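Local coordinates for DUF115 domain-containing protein (PDB 5MU5) that is involved in bacterial flagella formation as a Maf glycosyltransferase that probably attaches sugars to flagellin, at residues Y99-R104 with A619-I624; P204-W209 with C604-V609; Q559-H564 with D627-M632; T106-S111 with A615-E620. All blocks are in the same frame, centred on the assembly; numbering follows the deposited sequence.

Interaction 1 of 4, residues Y99-R104 with A619-I624; sequences YNILKR and AEFWEI
I101 meets both F621 and I624 where helix 92-107 packs on helix 618-646. The two short segments run roughly antiparallel, at 147°, with their axes 10.0 Å apart at the closest. CG1 of I101 stands between its own backbone N and carbonyl carbon (chi1 69°), which carries I101 CD1 to 4.0 Å from F621 CZ. The ring also turns its edge to the first helix: F621 CE1 is 3.5 Å from I101 O, which lies near the ring plane. I624 also reaches the backbone: its CG2 is 3.8 Å from I101 CA. One turn further on, R104 packs along I624. R104 CB is 3.9 Å from I624 CD1. The arginine chain then bends at chi3 (66°) and runs back alongside I624, with R104 NE 4.0 Å from I624 CG1. Beyond the isoleucine, R104 NH1 makes salt bridges to D627 and E628. With an alanine here in place of I624, both branches would be gone, and a gap would probably open between I101 and the shaft of R104. No hydrogen bond joins the two segments. The contact is mainly apolar, and its charged group is led past the isoleucine to acids further along the same helix.

Interaction 2 of 4, residues P204-W209 with C604-V609; sequences PIVVDW and CYDYYV
D208 and Y607 bring the two backbones nearest, with their CA atoms 6.4 Å apart, where the loop 204-209 passes the last turns of helix 589-609. Two residues earlier in the loop, V206 faces D606, the neighbour of Y607 on the helix; their CA atoms are 7.0 Å apart. The two side chains cross at about a right angle, and V206 CG1 is 3.7 Å from D606 CG. CG of D606 is anti to its backbone N (chi1 172°), which turns the carboxylate toward the loop. D208 extends in the same way and reaches Y607. D208 OD1 is 3.5 Å from Y607 CD1, and the carboxylate is tilted 50° from the ring. The approach is oblique. The two aspartates are also close: D208 OD2 and D606 OD2 are 4.5 Å apart. K610, just past the end of the helix, makes a salt bridge to each of these oxygens. R611 binds D208 OD2 as well, and makes a cation-pi contact with Y607. No hydrogen bond runs directly between the two segments. Two buried like charges therefore face each other across the contact, and their repulsion is probably offset by the shared lysine and by the arginine beside it.

Interaction 3 of 4, residues Q559-H564 with D627-M632; sequences QAMDDH and DEFHQM
D562 OD1 is gripped from two residues of helix 618-646. H630 NE2 gives D562 OD1 a weak hydrogen bond of 3.1 Å, bent to 126° at the hydrogen. R626 adds a salt bridge to the same oxygen. The D562 carboxylate and the H630 ring lie in nearly parallel planes, but the oxygen approaches the ring obliquely. This polar pair sits on the partly exposed side of the contact. The buried part is M561 against F629. M561 CB is 3.6 Å from F629 CD2. The methionine chain then bends at both chi2 (61°) and chi3 (76°), and this fold brings its methyl over one face of the ring. M561 CE stands 3.9 Å from the centroid of the F629 ring, a CH-pi contact. M561 SD is further off, 5.2 Å from the centroid of the F629 ring and oblique to it, which makes this a Met-aromatic contact as well. The contact joins helix 546-564 to helix 618-646 within the helical bundle. Y605 of helix 589-609 touches both M561 and F629, while L571 of helix 568-579 packs on M561.

Interaction 4 of 4, residues T106-S111 with A615-E620; sequences TDSGLS and ADRKAE
S108 and G109 belong to the Schellman motif that ends helix 92-107, and R617, at the N-cap position of helix 618-646, reaches across to it. The arginine grips one carbonyl oxygen end-on with two nitrogens. R617 NH2 is 2.8 Å from S108 O, with a fairly straight bond of 159°. R617 NH1 is 3.2 Å from S108 O. Both come from the same face of the carbonyl plane, while the oxygen lies almost in the guanidinium plane. The side-on edge of the guanidinium serves E620: R617 NE is 2.9 Å from E620 OE2. R617 NH2 completes this salt bridge at 2.7 Å from E620 OE1, on its syn lone pair. A bend at chi3 (64°) turns the guanidinium for these two grips. L110 sets its CD2 over the centre of one face of the guanidinium, 3.6 Å from R617 CZ. G109 has a positive phi (101°), a backbone shape that suits glycine. A leucine in place of R617 has no side-chain N-H groups, and would probably leave S108 O without these two donors and E620 without its charge partner. Close by, S111 pairs through its backbone with T613 of strand 612-613. L110 packs on V612 of that strand, and on F621 further along helix 618-646.

Overall arrangement
Interactions 1 and 4 hold the same two helices, 92-107 and 618-646, and their centres are about 8 Å apart. Interaction 1 is buried and mainly apolar. Interaction 4 lies at the helix ends, is partly exposed and relies on arginine bonds. Interaction 3 uses helix 618-646 again, but against helix 546-564, and combines a buried methionine-ring contact with a weak polar pair on its partly exposed side. One arginine of interaction 1 is salt-bridged to the 627-632 segment of interaction 3. Interaction 2 is also buried, yet it sets a carboxylate of the loop beside one of the helix, with lysine and arginine next to them. Its helix 589-609 links the set, packing against interactions 1 and 3.

Interaction 1 of 4, residues Y99-R104 with A619-I624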
# COMPACT_ATOMS: atom_id res chain seq x y z
N TYR A 99 9.74 17.11 16.43
CA TYR A 99 10.45 17.54 17.64
C TYR A 99 10.36 19.07 17.79
O TYR A 99 10.06 19.58 18.89
CB TYR A 99 11.91 17.06 17.62
CG TYR A 99 12.69 17.43 18.85
CD1 TYR A 99 13.38 18.64 18.92
CD2 TYR A 99 12.74 16.58 19.95
CE1 TYR A 99 14.08 18.98 20.05
CE2 TYR A 99 13.45 16.92 21.08
CZ TYR A 99 14.11 18.13 21.13
OH TYR A 99 14.83 18.49 22.24
N ASN A 100 10.58 19.81 16.68
CA ASN A 100 10.60 21.27 16.77
C ASN A 100 9.27 21.90 17.08
O ASN A 100 9.21 22.81 17.90
CB ASN A 100 11.18 21.92 15.52
CG ASN A 100 12.68 21.71 15.39
OD1 ASN A 100 13.31 21.07 16.22
ND2 ASN A 100 13.23 22.22 14.32
N ILE A 101 8.20 21.44 16.43
CA ILE A 101 6.92 22.04 16.71
C ILE A 101 6.53 21.82 18.16
O ILE A 101 5.99 22.71 18.80
CB ILE A 101 5.78 21.61 15.74
CG1 ILE A 101 5.39 20.13 15.93
CG2 ILE A 101 6.15 21.97 14.31
CD1 ILE A 101 4.22 19.71 15.08
N LEU A 102 6.81 20.64 18.70
CA LEU A 102 6.44 20.34 20.08
C LEU A 102 7.27 21.09 21.09
O LEU A 102 6.73 21.59 22.09
CB LEU A 102 6.55 18.84 20.35
CG LEU A 102 5.58 18.02 19.53
CD1 LEU A 102 5.81 16.56 19.90
CD2 LEU A 102 4.14 18.44 19.80
N LYS A 103 8.57 21.16 20.84
CA LYS A 103 9.45 21.90 21.71
C LYS A 103 9.06 23.39 21.77
O LYS A 103 8.96 23.96 22.86
CB LYS A 103 10.88 21.72 21.25
CG LYS A 103 11.86 22.56 22.03
CD LYS A 103 13.25 22.51 21.41
CE LYS A 103 14.16 23.57 22.03
NZ LYS A 103 14.10 23.52 23.52
N ARG A 104 8.85 24.02 20.61
CA ARG A 104 8.47 25.44 20.57
C ARG A 104 7.12 25.70 21.25
O ARG A 104 6.95 26.70 21.97
CB ARG A 104 8.46 25.95 19.15
CG ARG A 104 9.85 26.15 18.56
CD ARG A 104 9.79 26.45 17.06
NE ARG A 104 9.13 27.72 16.78
CZ ARG A 104 9.05 28.30 15.57
NH1 ARG A 104 9.59 27.73 14.50
NH2 ARG A 104 8.43 29.45 15.44
N ALA A 619 -3.80 29.60 17.32
CA ALA A 619 -3.16 30.32 16.19
C ALA A 619 -1.65 30.41 16.32
O ALA A 619 -0.94 30.39 15.31
CB ALA A 619 -3.76 31.71 16.02
N GLU A 620 -1.15 30.50 17.56
CA GLU A 620 0.29 30.54 17.80
C GLU A 620 0.90 29.23 17.38
O GLU A 620 1.99 29.21 16.82
CB GLU A 620 0.61 30.76 19.27
CG GLU A 620 0.17 32.11 19.83
CD GLU A 620 0.36 32.22 21.34
OE1 GLU A 620 1.31 31.61 21.88
OE2 GLU A 620 -0.41 32.94 22.00
N PHE A 621 0.21 28.12 17.63
CA PHE A 621 0.73 26.82 17.24
C PHE A 621 0.68 26.65 15.74
O PHE A 621 1.58 26.07 15.16
CB PHE A 621 -0.02 25.69 17.92
CG PHE A 621 0.65 24.34 17.76
CD1 PHE A 621 1.98 24.17 18.05
CD2 PHE A 621 -0.09 23.25 17.35
CE1 PHE A 621 2.59 22.94 17.90
CE2 PHE A 621 0.51 22.01 17.21
CZ PHE A 621 1.85 21.86 17.48
N TRP A 622 -0.38 27.16 15.12
CA TRP A 622 -0.45 27.20 13.67
C TRP A 622 0.74 27.96 13.07
O TRP A 622 1.30 27.54 12.07
CB TRP A 622 -1.77 27.81 13.19
CG TRP A 622 -2.83 26.79 12.88
CD1 TRP A 622 -4.04 26.66 13.47
CD2 TRP A 622 -2.74 25.74 11.90
NE1 TRP A 622 -4.73 25.61 12.92
CE2 TRP A 622 -3.96 25.03 11.94
CE3 TRP A 622 -1.77 25.37 10.97
CZ2 TRP A 622 -4.23 23.96 11.11
CZ3 TRP A 622 -2.02 24.30 10.14
CH2 TRP A 622 -3.24 23.59 10.22
N GLU A 623 1.12 29.09 13.66
CA GLU A 623 2.28 29.84 13.17
C GLU A 623 3.57 29.00 13.32
O GLU A 623 4.40 28.94 12.41
CB GLU A 623 2.37 31.20 13.86
CG GLU A 623 3.70 31.95 13.69
CD GLU A 623 4.18 32.06 12.25
OE1 GLU A 623 3.36 32.10 11.30
OE2 GLU A 623 5.41 32.09 12.05
N ILE A 624 3.73 28.34 14.47
CA ILE A 624 4.85 27.41 14.67
C ILE A 624 4.91 26.34 13.58
O ILE A 624 5.99 26.03 13.05
CB ILE A 624 4.75 26.75 16.04
CG1 ILE A 624 5.15 27.78 17.11
CG2 ILE A 624 5.67 25.53 16.13
CD1 ILE A 624 4.90 27.35 18.54

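Interaction 2 of 4, residues P204-W209 with C604-V609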
# COMPACT_ATOMS: atom_id res chain seq x y z
N PRO A 204 -5.74 9.80 2.73
CA PRO A 204 -5.55 8.75 3.72
C PRO A 204 -4.85 9.21 5.00
O PRO A 204 -5.08 8.65 6.09
CB PRO A 204 -4.65 7.75 2.99
CG PRO A 204 -3.91 8.58 2.01
CD PRO A 204 -4.84 9.67 1.58
N ILE A 205 -4.03 10.23 4.89
CA ILE A 205 -3.14 10.52 5.98
C ILE A 205 -3.77 11.12 7.26
O ILE A 205 -3.23 10.93 8.34
CB ILE A 205 -1.95 11.37 5.48
CG1 ILE A 205 -0.70 11.00 6.28
CG2 ILE A 205 -2.27 12.86 5.51
CD1 ILE A 205 -0.38 9.51 6.32
N VAL A 206 -4.90 11.81 7.15
CA VAL A 206 -5.48 12.48 8.31
C VAL A 206 -6.71 11.80 8.84
O VAL A 206 -7.75 12.44 9.05
CB VAL A 206 -5.80 13.97 8.07
CG1 VAL A 206 -4.51 14.76 7.93
CG2 VAL A 206 -6.69 14.18 6.85
N VAL A 207 -6.60 10.51 9.11
CA VAL A 207 -7.74 9.80 9.68
C VAL A 207 -7.99 10.17 11.13
O VAL A 207 -9.03 9.83 11.64
CB VAL A 207 -7.61 8.26 9.60
CG1 VAL A 207 -7.74 7.82 8.16
CG2 VAL A 207 -6.31 7.77 10.24
N ASP A 208 -7.04 10.83 11.78
CA ASP A 208 -7.22 11.17 13.19
C ASP A 208 -8.52 11.94 13.45
O ASP A 208 -8.81 12.92 12.79
CB ASP A 208 -6.04 11.94 13.75
CG ASP A 208 -6.26 12.35 15.19
OD1 ASP A 208 -6.31 11.48 16.07
OD2 ASP A 208 -6.41 13.55 15.45
N TRP A 209 -9.29 11.47 14.42
CA TRP A 209 -10.51 12.14 14.89
C TRP A 209 -11.64 12.06 13.89
O TRP A 209 -12.58 12.86 13.92
CB TRP A 209 -10.23 13.57 15.33
CG TRP A 209 -11.11 14.08 16.45
CD1 TRP A 209 -11.91 15.19 16.43
CD2 TRP A 209 -11.27 13.50 17.76
NE1 TRP A 209 -12.56 15.33 17.63
CE2 TRP A 209 -12.18 14.30 18.46
CE3 TRP A 209 -10.72 12.39 18.40
CZ2 TRP A 209 -12.55 14.03 19.77
CZ3 TRP A 209 -11.10 12.12 19.70
CH2 TRP A 209 -12.00 12.92 20.37
N CYS A 604 1.45 14.47 11.51
CA CYS A 604 1.98 14.90 12.82
C CYS A 604 1.38 16.22 13.27
O CYS A 604 0.80 16.29 14.34
CB CYS A 604 3.52 15.00 12.78
SG CYS A 604 4.32 13.37 12.60
N TYR A 605 1.47 17.26 12.46
CA TYR A 605 0.90 18.51 12.91
C TYR A 605 -0.63 18.45 13.06
O TYR A 605 -1.19 19.05 13.95
CB TYR A 605 1.37 19.71 12.10
CG TYR A 605 0.92 19.84 10.67
CD1 TYR A 605 -0.41 20.17 10.35
CD2 TYR A 605 1.84 19.73 9.64
CE1 TYR A 605 -0.79 20.33 9.02
CE2 TYR A 605 1.47 19.90 8.32
CZ TYR A 605 0.15 20.20 8.02
OH TYR A 605 -0.26 20.37 6.72
N ASP A 606 -1.30 17.68 12.21
CA ASP A 606 -2.75 17.60 12.26
C ASP A 606 -3.21 16.99 13.58
O ASP A 606 -4.21 17.42 14.17
CB ASP A 606 -3.28 16.78 11.09
CG ASP A 606 -4.76 16.51 11.21
OD1 ASP A 606 -5.58 17.44 10.97
OD2 ASP A 606 -5.12 15.35 11.58
N TYR A 607 -2.47 15.99 14.04
CA TYR A 607 -2.77 15.34 15.29
C TYR A 607 -2.66 16.35 16.44
O TYR A 607 -3.56 16.47 17.27
CB TYR A 607 -1.83 14.14 15.53
CG TYR A 607 -2.11 13.43 16.83
CD1 TYR A 607 -3.04 12.40 16.90
CD2 TYR A 607 -1.47 13.83 17.99
CE1 TYR A 607 -3.31 11.77 18.10
CE2 TYR A 607 -1.73 13.20 19.20
CZ TYR A 607 -2.65 12.17 19.25
OH TYR A 607 -2.91 11.56 20.46
N TYR A 608 -1.56 17.09 16.47
CA TYR A 608 -1.31 17.97 17.61
C TYR A 608 -2.11 19.28 17.62
O TYR A 608 -2.48 19.75 18.70
CB TYR A 608 0.19 18.19 17.83
CG TYR A 608 0.87 16.92 18.33
CD1 TYR A 608 0.68 16.48 19.63
CD2 TYR A 608 1.71 16.16 17.50
CE1 TYR A 608 1.30 15.33 20.09
CE2 TYR A 608 2.32 15.01 17.95
CZ TYR A 608 2.11 14.60 19.25
OH TYR A 608 2.70 13.46 19.74
N VAL A 609 -2.40 19.87 16.45
CA VAL A 609 -3.18 21.12 16.45
C VAL A 609 -4.59 20.98 17.03
O VAL A 609 -5.12 21.93 17.61
CB VAL A 609 -3.33 21.80 15.07
CG1 VAL A 609 -2.02 22.33 14.60
CG2 VAL A 609 -3.94 20.86 14.05

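Interaction 3 of 4, residues Q559-H564 with D627-M632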
# COMPACT_ATOMS: atom_id res chain seq x y z
N GLN A 559 4.09 27.11 -0.31
CA GLN A 559 3.13 28.16 -0.61
C GLN A 559 1.71 27.81 -0.14
O GLN A 559 0.98 28.66 0.37
CB GLN A 559 3.13 28.43 -2.12
CG GLN A 559 2.25 29.60 -2.56
CD GLN A 559 2.70 30.91 -1.93
OE1 GLN A 559 3.89 31.17 -1.81
NE2 GLN A 559 1.74 31.72 -1.52
N ALA A 560 1.34 26.54 -0.31
CA ALA A 560 0.05 26.02 0.14
C ALA A 560 -0.10 26.20 1.64
O ALA A 560 -1.13 26.64 2.11
CB ALA A 560 -0.09 24.55 -0.22
N MET A 561 0.94 25.85 2.39
CA MET A 561 0.94 26.06 3.85
C MET A 561 0.75 27.56 4.18
O MET A 561 -0.05 27.89 5.06
CB MET A 561 2.24 25.49 4.46
CG MET A 561 2.51 25.86 5.90
SD MET A 561 1.21 25.27 7.01
CE MET A 561 1.65 23.53 7.07
N ASP A 562 1.44 28.46 3.48
CA ASP A 562 1.26 29.91 3.72
C ASP A 562 -0.16 30.37 3.38
O ASP A 562 -0.71 31.19 4.08
CB ASP A 562 2.24 30.78 2.91
CG ASP A 562 3.64 30.80 3.50
OD1 ASP A 562 3.82 30.36 4.65
OD2 ASP A 562 4.57 31.25 2.80
N ASP A 563 -0.73 29.85 2.30
CA ASP A 563 -2.06 30.28 1.91
C ASP A 563 -3.15 29.69 2.79
O ASP A 563 -4.20 30.29 2.92
CB ASP A 563 -2.35 29.90 0.45
CG ASP A 563 -1.41 30.58 -0.54
OD1 ASP A 563 -0.89 31.68 -0.24
OD2 ASP A 563 -1.20 30.02 -1.64
N HIS A 564 -2.92 28.53 3.40
CA HIS A 564 -4.01 27.87 4.11
C HIS A 564 -3.78 27.52 5.57
O HIS A 564 -4.61 26.85 6.19
CB HIS A 564 -4.45 26.65 3.32
CG HIS A 564 -4.88 27.00 1.93
ND1 HIS A 564 -6.03 27.72 1.68
CD2 HIS A 564 -4.29 26.80 0.73
CE1 HIS A 564 -6.15 27.91 0.38
NE2 HIS A 564 -5.10 27.37 -0.22
N ASP A 627 5.99 27.85 10.21
CA ASP A 627 7.39 28.20 10.15
C ASP A 627 8.29 26.95 10.06
O ASP A 627 9.22 26.91 9.26
CB ASP A 627 7.75 29.01 11.38
CG ASP A 627 9.14 29.57 11.31
OD1 ASP A 627 9.52 30.04 10.23
OD2 ASP A 627 9.84 29.53 12.33
N GLU A 628 8.02 25.94 10.89
CA GLU A 628 8.78 24.70 10.86
C GLU A 628 8.53 23.91 9.59
O GLU A 628 9.43 23.26 9.09
CB GLU A 628 8.48 23.84 12.08
CG GLU A 628 9.00 24.46 13.37
CD GLU A 628 10.52 24.58 13.45
OE1 GLU A 628 11.24 23.87 12.69
OE2 GLU A 628 11.01 25.39 14.29
N PHE A 629 7.32 23.99 9.05
CA PHE A 629 7.04 23.32 7.79
C PHE A 629 7.95 23.89 6.70
O PHE A 629 8.50 23.14 5.90
CB PHE A 629 5.56 23.45 7.44
CG PHE A 629 5.12 22.58 6.30
CD1 PHE A 629 4.84 21.23 6.50
CD2 PHE A 629 4.93 23.12 5.02
CE1 PHE A 629 4.42 20.42 5.46
CE2 PHE A 629 4.49 22.31 3.97
CZ PHE A 629 4.24 20.96 4.19
N HIS A 630 8.12 25.22 6.70
CA HIS A 630 9.06 25.91 5.80
C HIS A 630 10.51 25.51 6.00
O HIS A 630 11.23 25.27 5.03
CB HIS A 630 8.96 27.43 5.93
CG HIS A 630 8.05 28.06 4.94
ND1 HIS A 630 8.51 28.71 3.82
CD2 HIS A 630 6.69 28.14 4.89
CE1 HIS A 630 7.48 29.16 3.12
NE2 HIS A 630 6.37 28.83 3.75
N GLN A 631 10.96 25.47 7.25
CA GLN A 631 12.32 25.01 7.52
C GLN A 631 12.51 23.59 7.00
O GLN A 631 13.54 23.28 6.41
CB GLN A 631 12.70 25.12 8.99
CG GLN A 631 13.12 26.53 9.41
CD GLN A 631 13.47 26.64 10.89
OE1 GLN A 631 14.01 25.71 11.51
NE2 GLN A 631 13.16 27.80 11.48
N MET A 632 11.52 22.73 7.20
CA MET A 632 11.60 21.36 6.70
C MET A 632 11.73 21.35 5.18
O MET A 632 12.59 20.65 4.62
CB MET A 632 10.36 20.57 7.09
CG MET A 632 10.47 19.09 6.80
SD MET A 632 8.98 18.18 7.21
CE MET A 632 7.92 18.72 5.88

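Interaction 4 of 4, residues T106-S111 with A615-E620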
# COMPACT_ATOMS: atom_id res chain seq x y z
N THR A 106 5.73 23.77 23.70
CA THR A 106 5.85 23.60 25.15
C THR A 106 6.65 24.75 25.78
O THR A 106 6.26 25.28 26.83
CB THR A 106 6.41 22.22 25.55
OG1 THR A 106 7.70 22.03 24.98
CG2 THR A 106 5.48 21.11 25.07
N ASP A 107 7.73 25.17 25.12
CA ASP A 107 8.52 26.30 25.61
C ASP A 107 7.65 27.54 25.77
O ASP A 107 7.87 28.31 26.67
CB ASP A 107 9.69 26.62 24.67
CG ASP A 107 10.80 25.58 24.72
OD1 ASP A 107 10.74 24.70 25.62
OD2 ASP A 107 11.73 25.62 23.88
N SER A 108 6.66 27.71 24.90
CA SER A 108 5.80 28.88 24.92
C SER A 108 4.62 28.76 25.88
O SER A 108 3.84 29.70 26.00
CB SER A 108 5.30 29.24 23.51
OG SER A 108 4.28 28.35 23.08
N GLY A 109 4.49 27.63 26.56
CA GLY A 109 3.44 27.49 27.56
C GLY A 109 2.24 26.69 27.10
O GLY A 109 1.27 26.53 27.83
N LEU A 110 2.31 26.18 25.88
CA LEU A 110 1.25 25.36 25.35
C LEU A 110 1.46 23.93 25.81
O LEU A 110 2.60 23.52 26.07
CB LEU A 110 1.25 25.41 23.82
CG LEU A 110 1.22 26.80 23.20
CD1 LEU A 110 1.27 26.66 21.69
CD2 LEU A 110 -0.01 27.57 23.63
N SER A 111 0.36 23.19 25.92
CA SER A 111 0.43 21.76 26.18
C SER A 111 -0.59 21.06 25.28
O SER A 111 -1.27 21.69 24.47
CB SER A 111 0.15 21.47 27.64
OG SER A 111 -1.14 21.93 27.96
N ALA A 615 -6.85 26.65 24.11
CA ALA A 615 -7.51 26.74 22.81
C ALA A 615 -7.43 28.13 22.16
O ALA A 615 -7.28 28.22 20.94
CB ALA A 615 -8.96 26.26 22.92
N ASP A 616 -7.50 29.19 22.95
CA ASP A 616 -7.43 30.55 22.39
C ASP A 616 -6.02 30.94 21.92
O ASP A 616 -5.85 32.01 21.35
CB ASP A 616 -7.98 31.60 23.37
CG ASP A 616 -7.19 31.68 24.67
OD1 ASP A 616 -6.34 30.79 24.92
OD2 ASP A 616 -7.43 32.63 25.44
N ARG A 617 -5.03 30.10 22.18
CA ARG A 617 -3.68 30.31 21.66
C ARG A 617 -3.36 29.33 20.50
O ARG A 617 -2.21 29.18 20.11
CB ARG A 617 -2.65 30.18 22.78
CG ARG A 617 -2.74 31.29 23.84
CD ARG A 617 -1.71 31.14 24.95
NE ARG A 617 -0.35 31.27 24.43
CZ ARG A 617 0.76 30.84 25.03
NH1 ARG A 617 0.72 30.25 26.21
NH2 ARG A 617 1.93 31.00 24.44
N LYS A 618 -4.39 28.68 19.96
CA LYS A 618 -4.20 27.73 18.86
C LYS A 618 -3.47 28.35 17.65
O LYS A 618 -2.62 27.69 17.05
CB LYS A 618 -5.56 27.14 18.43
CG LYS A 618 -5.48 26.05 17.37
CD LYS A 618 -6.86 25.48 17.07
CE LYS A 618 -6.80 24.58 15.86
NZ LYS A 618 -8.13 24.04 15.47
N ALA A 619 -3.80 29.60 17.32
CA ALA A 619 -3.16 30.32 16.19
C ALA A 619 -1.65 30.41 16.32
O ALA A 619 -0.94 30.39 15.31
CB ALA A 619 -3.76 31.71 16.02
N GLU A 620 -1.15 30.50 17.56
CA GLU A 620 0.29 30.54 17.80
C GLU A 620 0.90 29.23 17.38
O GLU A 620 1.99 29.21 16.82
CB GLU A 620 0.61 30.76 19.27
CG GLU A 620 0.17 32.11 19.83
CD GLU A 620 0.36 32.22 21.34
OE1 GLU A 620 1.31 31.61 21.88
OE2 GLU A 620 -0.41 32.94 22.00